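Local coordinates for DUF1214 domain-containing protein (Burkholderia cenocepacia, PDB 6ANS) that is of unknown function but carries two DUF1214 regions and, in this crystal, holds a phosphate and a sodium ion, at residues D59-A64 with A356-G361; R123-R128 with S167-L172; P274-Y279 with C364-G369. All blocks are in the same frame, centred on the assembly; numbering follows the deposited sequence. Where two conformers were deposited one is given.

Contact 1. Residues D59-A64 with A356-G361; sequences DPLTRA and AGHRTG
L61 sets its CD2 methyl over the centre of one face of the H358 imidazole, a CH-pi contact in which the methyl carbon stands 3.8 Å from the ring centroid and only 8° off the ring normal. With CG anti to the backbone N (chi1 -177°), the leucine side chain extends from the first turn of its helix and crosses the histidine at about a right angle. The same CD2 touches G357 O at 3.2 Å, where the chain passes through a positive-phi glycine. A looser van der Waals touch sets the T360 CG2 methyl 3.9 Å from the carboxylate oxygen D59 OD1, with T62 OG1 beside it.

The polar bonds are local or carried by water. D59 is the N-cap of the helix: its OD2 accepts from T62 N at 3.0 Å, the donor lying above the carboxylate plane. One water donates to D59 OD2 and accepts from R359 N; another is hydrogen-bonded to T62 OG1 and donates to T360 O, so two single-water bridges tie the helix start to the 356-361 segment. On the histidine, ND1 donates to A356 O at 2.9 Å, while NE2 is hydrogen-bonded to E65 OE1 one turn further along the helix; together they fix the ring's rotation beneath L61.

The contact thus seats the N-terminus of helix 60-83 against the start of strand 360-368. T360 OG1 bonds W283 O on the adjacent strand 276-284, and L61 also packs on P221 of the second subunit.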
# COMPACT_ATOMS: atom_id res chain seq x y z
N ASP A 59 -2.03 4.99 -28.42
CA ASP A 59 -3.29 5.66 -28.16
C ASP A 59 -3.24 6.30 -26.77
O ASP A 59 -2.54 5.80 -25.89
CB ASP A 59 -4.45 4.67 -28.26
CG ASP A 59 -4.33 3.54 -27.27
OD1 ASP A 59 -3.56 2.59 -27.55
OD2 ASP A 59 -4.99 3.59 -26.21
N PRO A 60 -3.91 7.44 -26.57
CA PRO A 60 -3.71 8.19 -25.31
C PRO A 60 -4.04 7.38 -24.07
O PRO A 60 -3.33 7.49 -23.06
CB PRO A 60 -4.65 9.39 -25.48
CG PRO A 60 -4.83 9.55 -26.96
CD PRO A 60 -4.79 8.15 -27.51
N LEU A 61 -5.08 6.55 -24.12
CA LEU A 61 -5.46 5.77 -22.94
C LEU A 61 -4.34 4.81 -22.55
O LEU A 61 -3.89 4.80 -21.40
CB LEU A 61 -6.77 5.02 -23.20
CG LEU A 61 -7.34 4.20 -22.04
CD1 LEU A 61 -7.45 5.04 -20.77
CD2 LEU A 61 -8.72 3.66 -22.41
N THR A 62 -3.87 4.00 -23.51
CA THR A 62 -2.79 3.08 -23.20
C THR A 62 -1.55 3.81 -22.71
O THR A 62 -0.93 3.42 -21.72
CB THR A 62 -2.46 2.24 -24.43
OG1 THR A 62 -3.57 1.38 -24.74
CG2 THR A 62 -1.21 1.42 -24.17
N ARG A 63 -1.19 4.90 -23.40
CA ARG A 63 -0.02 5.68 -23.03
C ARG A 63 -0.18 6.23 -21.62
O ARG A 63 0.71 6.07 -20.78
CB ARG A 63 0.18 6.79 -24.07
CG ARG A 63 1.27 7.82 -23.83
CD ARG A 63 2.70 7.29 -23.90
NE ARG A 63 3.07 6.57 -25.12
CZ ARG A 63 3.58 7.13 -26.22
NH1 ARG A 63 3.76 8.44 -26.29
NH2 ARG A 63 3.90 6.36 -27.25
N ALA A 64 -1.33 6.84 -21.32
CA ALA A 64 -1.55 7.35 -19.97
C ALA A 64 -1.48 6.23 -18.94
O ALA A 64 -0.78 6.34 -17.93
CB ALA A 64 -2.89 8.07 -19.89
N ALA A 356 -14.03 -1.59 -21.66
CA ALA A 356 -13.77 -0.52 -20.69
C ALA A 356 -12.96 0.63 -21.31
O ALA A 356 -11.99 1.13 -20.74
CB ALA A 356 -13.05 -1.08 -19.46
N GLY A 357 -13.37 1.04 -22.52
CA GLY A 357 -12.77 2.17 -23.18
C GLY A 357 -11.48 1.88 -23.93
O GLY A 357 -10.94 2.79 -24.55
N HIS A 358 -10.98 0.65 -23.89
CA HIS A 358 -9.70 0.31 -24.51
C HIS A 358 -9.91 -0.18 -25.94
O HIS A 358 -10.78 -1.03 -26.18
CB HIS A 358 -8.96 -0.76 -23.72
CG HIS A 358 -8.47 -0.29 -22.39
ND1 HIS A 358 -9.32 0.06 -21.37
CD2 HIS A 358 -7.21 -0.09 -21.93
CE1 HIS A 358 -8.61 0.46 -20.33
NE2 HIS A 358 -7.33 0.37 -20.64
N ARG A 359 -9.11 0.34 -26.87
CA ARG A 359 -9.12 -0.19 -28.22
C ARG A 359 -8.26 -1.44 -28.34
O ARG A 359 -8.52 -2.28 -29.21
CB ARG A 359 -8.66 0.87 -29.23
N THR A 360 -7.29 -1.62 -27.43
CA THR A 360 -6.37 -2.74 -27.52
C THR A 360 -5.92 -3.13 -26.12
O THR A 360 -5.97 -2.33 -25.18
CB THR A 360 -5.16 -2.41 -28.40
OG1 THR A 360 -4.31 -3.56 -28.47
CG2 THR A 360 -4.35 -1.26 -27.80
N GLY A 361 -5.47 -4.37 -25.98
CA GLY A 361 -4.96 -4.82 -24.70
C GLY A 361 -4.42 -6.22 -24.80
O GLY A 361 -4.14 -6.72 -25.89
O HOH W 1 -6.76 1.63 -25.62
O HOH W 2 -4.13 -1.04 -23.46

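Contact 2. Residues R123-R128 with S167-L172; sequences RVTGRR and SVEIVL
V124 and I170 face each other as a hydrogen-bonded pair of an antiparallel ladder, the join between strands 122-125 and 167-173 in a mixed four-stranded sheet. V124 N donates to I170 O at 2.7 Å, nearly straight at 173°, and I170 N returns a bond to V124 O. Two residues on, V168 N reaches G126 O, but the reciprocal G126 N to V168 O bond is weak at 3.3 Å. The ladder loses regularity here as the chain turns a corner at G126.

On the face bearing V124, V168 and I170, the side chains are buried: V124 CB meets I170 CB, V124 CG2 touches L172 CD1, and V168 CG2 packs against the backbone and CB of R128. The other face carries R123, T125 and E169 together with V171, and is more polar and more open. E169 lies side by side with T125 and folds at chi2 (79°), bringing its carboxylate across the R123 side chain, whose guanidinium is nearly coplanar with it, 11° between the planes. In this loose salt bridge R123 NH1 stands 3.6 Å from E169 OE2, and R123 CD lies 3.3 Å from E169 OE1.

Further out, the buried layer continues onto L208 and I210 of strand 207-212, and onto F136 of strand 133-140 through I170. Strand 207-212 also bonds the far edge of strand 122-125, through R123 with E211 and T125 with K209. Beyond the corner, R127 bends back so that S167 N lies over one face of its guanidinium; D165 positions both residues, its O accepting from R127 NH2 and its OD1 bonded to S167 OG.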
# COMPACT_ATOMS: atom_id res chain seq x y z
N ARG A 123 8.38 -20.32 9.68
CA ARG A 123 7.09 -20.93 9.99
C ARG A 123 5.98 -20.03 9.46
O ARG A 123 5.95 -18.84 9.77
CB ARG A 123 6.94 -21.12 11.50
CG ARG A 123 6.05 -22.24 11.91
CD ARG A 123 5.75 -22.20 13.42
NE ARG A 123 6.91 -21.78 14.20
CZ ARG A 123 7.86 -22.59 14.63
NH1 ARG A 123 7.81 -23.89 14.35
NH2 ARG A 123 8.87 -22.11 15.35
N VAL A 124 5.09 -20.60 8.65
CA VAL A 124 3.88 -19.93 8.21
C VAL A 124 2.72 -20.56 8.97
O VAL A 124 2.53 -21.78 8.91
CB VAL A 124 3.67 -20.04 6.69
CG1 VAL A 124 2.34 -19.41 6.31
CG2 VAL A 124 4.82 -19.38 5.94
N THR A 125 1.98 -19.73 9.72
CA THR A 125 0.91 -20.19 10.59
C THR A 125 -0.35 -19.37 10.35
O THR A 125 -0.35 -18.35 9.65
CB THR A 125 1.29 -20.12 12.07
OG1 THR A 125 1.73 -18.80 12.40
CG2 THR A 125 2.41 -21.09 12.38
N GLY A 126 -1.45 -19.84 10.93
CA GLY A 126 -2.70 -19.12 10.95
C GLY A 126 -3.86 -20.05 10.67
O GLY A 126 -3.76 -21.27 10.85
N ARG A 127 -4.96 -19.47 10.23
CA ARG A 127 -6.19 -20.20 9.99
C ARG A 127 -6.31 -20.52 8.50
O ARG A 127 -5.97 -19.70 7.65
CB ARG A 127 -7.41 -19.40 10.45
CG ARG A 127 -7.30 -18.88 11.87
CD ARG A 127 -7.34 -20.01 12.89
NE ARG A 127 -8.53 -20.85 12.76
CZ ARG A 127 -8.68 -22.01 13.39
NH1 ARG A 127 -7.73 -22.44 14.21
NH2 ARG A 127 -9.79 -22.73 13.22
N ARG A 128 -6.75 -21.75 8.21
CA ARG A 128 -6.92 -22.18 6.82
C ARG A 128 -8.01 -21.38 6.10
O ARG A 128 -7.89 -21.11 4.90
CB ARG A 128 -7.21 -23.68 6.79
CG ARG A 128 -7.57 -24.24 5.42
CD ARG A 128 -6.49 -23.91 4.36
NE ARG A 128 -6.87 -24.44 3.05
CZ ARG A 128 -7.63 -23.79 2.17
NH1 ARG A 128 -8.10 -22.58 2.45
NH2 ARG A 128 -7.94 -24.36 1.01
N SER A 167 -6.20 -25.02 11.90
CA SER A 167 -5.01 -24.19 11.80
C SER A 167 -4.08 -24.70 10.71
O SER A 167 -4.20 -25.81 10.19
CB SER A 167 -4.25 -24.14 13.12
OG SER A 167 -3.78 -25.42 13.47
N VAL A 168 -3.10 -23.86 10.39
CA VAL A 168 -2.14 -24.13 9.34
C VAL A 168 -0.76 -23.97 9.95
O VAL A 168 -0.49 -22.99 10.64
CB VAL A 168 -2.32 -23.16 8.16
CG1 VAL A 168 -1.16 -23.25 7.21
CG2 VAL A 168 -3.62 -23.43 7.44
N GLU A 169 0.11 -24.94 9.67
CA GLU A 169 1.50 -24.95 10.11
C GLU A 169 2.35 -25.37 8.92
O GLU A 169 2.30 -26.54 8.50
CB GLU A 169 1.66 -25.91 11.29
CG GLU A 169 3.08 -26.22 11.70
CD GLU A 169 3.71 -25.14 12.53
OE1 GLU A 169 3.12 -24.06 12.63
OE2 GLU A 169 4.81 -25.38 13.08
N ILE A 170 3.16 -24.45 8.41
CA ILE A 170 3.97 -24.69 7.22
C ILE A 170 5.40 -24.24 7.50
O ILE A 170 5.60 -23.13 8.01
CB ILE A 170 3.39 -23.96 6.00
CG1 ILE A 170 2.03 -24.56 5.65
CG2 ILE A 170 4.33 -24.01 4.81
CD1 ILE A 170 1.21 -23.69 4.78
N VAL A 171 6.38 -25.08 7.18
CA VAL A 171 7.78 -24.76 7.41
C VAL A 171 8.49 -24.59 6.07
O VAL A 171 8.38 -25.45 5.18
CB VAL A 171 8.49 -25.81 8.28
CG1 VAL A 171 9.93 -25.40 8.50
CG2 VAL A 171 7.78 -25.96 9.60
N LEU A 172 9.19 -23.48 5.93
CA LEU A 172 10.03 -23.19 4.78
C LEU A 172 11.46 -23.48 5.21
O LEU A 172 11.93 -22.93 6.21
CB LEU A 172 9.87 -21.73 4.36
CG LEU A 172 8.72 -21.27 3.46
CD1 LEU A 172 7.40 -21.85 3.85
CD2 LEU A 172 8.65 -19.71 3.46

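Contact 3. Residues P274-Y279 with C364-G369; sequences PNIYYY and CWRWVG. With PO4 (phosphate ion), chain E.
The ring of Y278 carries I276 CG2 over the centre of one face, 3.5 Å above the plane, and meets the phosphate at its edge. The guanidinium of R366 is set similarly: C364 SG lies over one face and phosphate O1 and O2 at the edge. W367 has W365 NE1 over one face, offset toward the rim, and Y279 OH at its edge. The Y279 ring takes W365 O and W367 CD1 at its own edge, its plane 83° from the five-membered ring of W367. Y279, W365 and W367 thus form an aromatic cluster. W367 NE1 bonds chiefly to V374 O and Y279 OH to H375 ND1; between the two, NE1 to OH at 3.0 Å is only a weak, bent bond. W365 also stacks with W304.

On the opposite face of the sheet, R366 CG lies 3.7 Å from I276 CG2, and the extended chain ends in two bonds to the anion, which probably comes from the crystallisation liquor: R366 NE to O1 at 2.7 Å and NH2 to O2 at 2.9 Å, 166° at the hydrogen. Y278 OH is modelled 2.5 Å from phosphate O4, a hydrogen bond so short that its exact length is doubtful. N305 and Q307 hold R366 NH1, orienting the guanidinium, and Y111 and R194 add further bonds to the phosphate.

Between these two faces the backbones pair regularly, with Y277 and W367 exchanging bonds, as do Y279 and W365, and G369 N closing the end on N275 O. This is an antiparallel ladder between an outermost strand and its neighbour, with an aromatic layer on one face and the Y278 and R366 phosphate site on the other.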
# COMPACT_ATOMS: atom_id res chain seq x y z
N PRO A 274 2.67 -23.79 -10.83
CA PRO A 274 2.80 -25.01 -11.67
C PRO A 274 1.53 -25.82 -11.84
O PRO A 274 1.55 -26.76 -12.64
CB PRO A 274 3.87 -25.83 -10.93
CG PRO A 274 3.79 -25.36 -9.52
CD PRO A 274 3.50 -23.87 -9.62
N ASN A 275 0.44 -25.50 -11.11
CA ASN A 275 -0.86 -26.11 -11.38
C ASN A 275 -1.58 -25.47 -12.55
O ASN A 275 -2.61 -26.00 -12.98
CB ASN A 275 -1.80 -26.03 -10.17
CG ASN A 275 -1.42 -26.99 -9.08
OD1 ASN A 275 -0.95 -28.10 -9.35
ND2 ASN A 275 -1.62 -26.57 -7.84
N ILE A 276 -1.08 -24.37 -13.08
CA ILE A 276 -1.83 -23.53 -13.99
C ILE A 276 -1.28 -23.69 -15.40
O ILE A 276 -0.07 -23.65 -15.62
CB ILE A 276 -1.80 -22.06 -13.56
CG1 ILE A 276 -2.28 -21.94 -12.11
CG2 ILE A 276 -2.65 -21.23 -14.50
CD1 ILE A 276 -2.45 -20.50 -11.65
N TYR A 277 -2.19 -23.86 -16.35
CA TYR A 277 -1.89 -23.83 -17.77
C TYR A 277 -2.39 -22.50 -18.31
O TYR A 277 -3.57 -22.17 -18.17
CB TYR A 277 -2.56 -25.02 -18.46
CG TYR A 277 -2.09 -25.29 -19.87
CD1 TYR A 277 -2.71 -24.66 -20.95
CD2 TYR A 277 -1.07 -26.19 -20.13
CE1 TYR A 277 -2.31 -24.92 -22.25
CE2 TYR A 277 -0.65 -26.45 -21.44
CZ TYR A 277 -1.28 -25.81 -22.49
OH TYR A 277 -0.89 -26.04 -23.78
N TYR A 278 -1.48 -21.72 -18.90
CA TYR A 278 -1.74 -20.34 -19.29
C TYR A 278 -1.93 -20.19 -20.79
O TYR A 278 -1.29 -20.89 -21.59
CB TYR A 278 -0.59 -19.43 -18.86
CG TYR A 278 -0.30 -19.35 -17.37
CD1 TYR A 278 -0.84 -18.32 -16.60
CD2 TYR A 278 0.54 -20.27 -16.75
CE1 TYR A 278 -0.57 -18.23 -15.23
CE2 TYR A 278 0.82 -20.19 -15.38
CZ TYR A 278 0.25 -19.16 -14.63
OH TYR A 278 0.52 -19.04 -13.28
N TYR A 279 -2.81 -19.26 -21.16
CA TYR A 279 -2.90 -18.70 -22.51
C TYR A 279 -2.78 -17.18 -22.39
O TYR A 279 -3.50 -16.57 -21.60
CB TYR A 279 -4.23 -19.04 -23.20
CG TYR A 279 -4.60 -20.51 -23.19
CD1 TYR A 279 -4.61 -21.25 -24.37
CD2 TYR A 279 -4.98 -21.14 -22.02
CE1 TYR A 279 -4.97 -22.60 -24.37
CE2 TYR A 279 -5.33 -22.50 -22.01
CZ TYR A 279 -5.32 -23.21 -23.19
OH TYR A 279 -5.69 -24.54 -23.18
N CYS A 364 -5.71 -13.11 -20.85
CA CYS A 364 -5.15 -14.31 -20.25
C CYS A 364 -6.25 -15.29 -19.86
O CYS A 364 -7.22 -14.92 -19.19
CB CYS A 364 -4.31 -13.97 -19.01
SG CYS A 364 -3.68 -15.40 -18.07
N TRP A 365 -6.08 -16.56 -20.25
CA TRP A 365 -6.96 -17.65 -19.88
C TRP A 365 -6.16 -18.64 -19.04
O TRP A 365 -4.98 -18.90 -19.32
CB TRP A 365 -7.53 -18.33 -21.13
CG TRP A 365 -8.62 -19.35 -20.88
CD1 TRP A 365 -8.50 -20.54 -20.20
CD2 TRP A 365 -9.98 -19.29 -21.33
NE1 TRP A 365 -9.70 -21.21 -20.20
CE2 TRP A 365 -10.63 -20.46 -20.88
CE3 TRP A 365 -10.71 -18.35 -22.07
CZ2 TRP A 365 -11.97 -20.71 -21.13
CZ3 TRP A 365 -12.05 -18.61 -22.32
CH2 TRP A 365 -12.67 -19.78 -21.86
N ARG A 366 -6.79 -19.18 -17.99
CA ARG A 366 -6.15 -20.15 -17.10
C ARG A 366 -7.01 -21.40 -16.97
O ARG A 366 -8.20 -21.30 -16.68
CB ARG A 366 -5.94 -19.59 -15.70
CG ARG A 366 -4.91 -18.47 -15.59
CD ARG A 366 -4.88 -18.01 -14.13
NE ARG A 366 -4.14 -16.77 -13.97
CZ ARG A 366 -4.63 -15.57 -14.25
NH1 ARG A 366 -5.87 -15.45 -14.73
NH2 ARG A 366 -3.88 -14.48 -14.08
N TRP A 367 -6.39 -22.56 -17.16
CA TRP A 367 -6.87 -23.81 -16.56
C TRP A 367 -6.02 -24.10 -15.33
O TRP A 367 -4.79 -24.06 -15.40
CB TRP A 367 -6.78 -25.00 -17.52
CG TRP A 367 -7.47 -24.87 -18.85
CD1 TRP A 367 -6.88 -24.95 -20.08
CD2 TRP A 367 -8.87 -24.69 -19.09
NE1 TRP A 367 -7.83 -24.82 -21.07
CE2 TRP A 367 -9.06 -24.65 -20.48
CE3 TRP A 367 -9.98 -24.54 -18.25
CZ2 TRP A 367 -10.32 -24.46 -21.07
CZ3 TRP A 367 -11.23 -24.36 -18.84
CH2 TRP A 367 -11.39 -24.32 -20.23
N VAL A 368 -6.68 -24.38 -14.21
CA VAL A 368 -5.99 -24.74 -12.96
C VAL A 368 -6.33 -26.19 -12.63
O VAL A 368 -7.50 -26.53 -12.38
CB VAL A 368 -6.38 -23.79 -11.82
CG1 VAL A 368 -5.61 -24.15 -10.55
CG2 VAL A 368 -6.10 -22.34 -12.21
N GLY A 369 -5.31 -27.04 -12.63
CA GLY A 369 -5.53 -28.44 -12.28
C GLY A 369 -6.27 -29.24 -13.33
O GLY A 369 -7.03 -30.15 -12.99
P PO4 E . -1.08 -16.21 -11.90
O1 PO4 E . -2.11 -17.26 -12.22
O2 PO4 E . -1.37 -15.02 -12.76
O3 PO4 E . -1.11 -15.83 -10.44
O4 PO4 E . 0.27 -16.80 -12.22
O HOH W 3 -4.19 -26.73 -15.71

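How the contacts relate
Contact 3 is the most buried of the three; contacts 1 and 2 are partly buried and lie on opposite sides of the chain's centre, about 42 Å apart between centres. Contacts 1 and 3 share strand 360-368: one meets its start with a helix N-terminus, the other pairs its end with strand 276-284. Contact 2 belongs to a separate mixed sheet and comes within about 11 Å of contact 3 at the nearest atoms. The chemistry follows: waters and a CH-pi touch join helix to strand in contact 1, whereas contacts 2 and 3 are antiparallel ladders, one with a loose salt bridge on its more polar face, the other with aromatics and a bound anion.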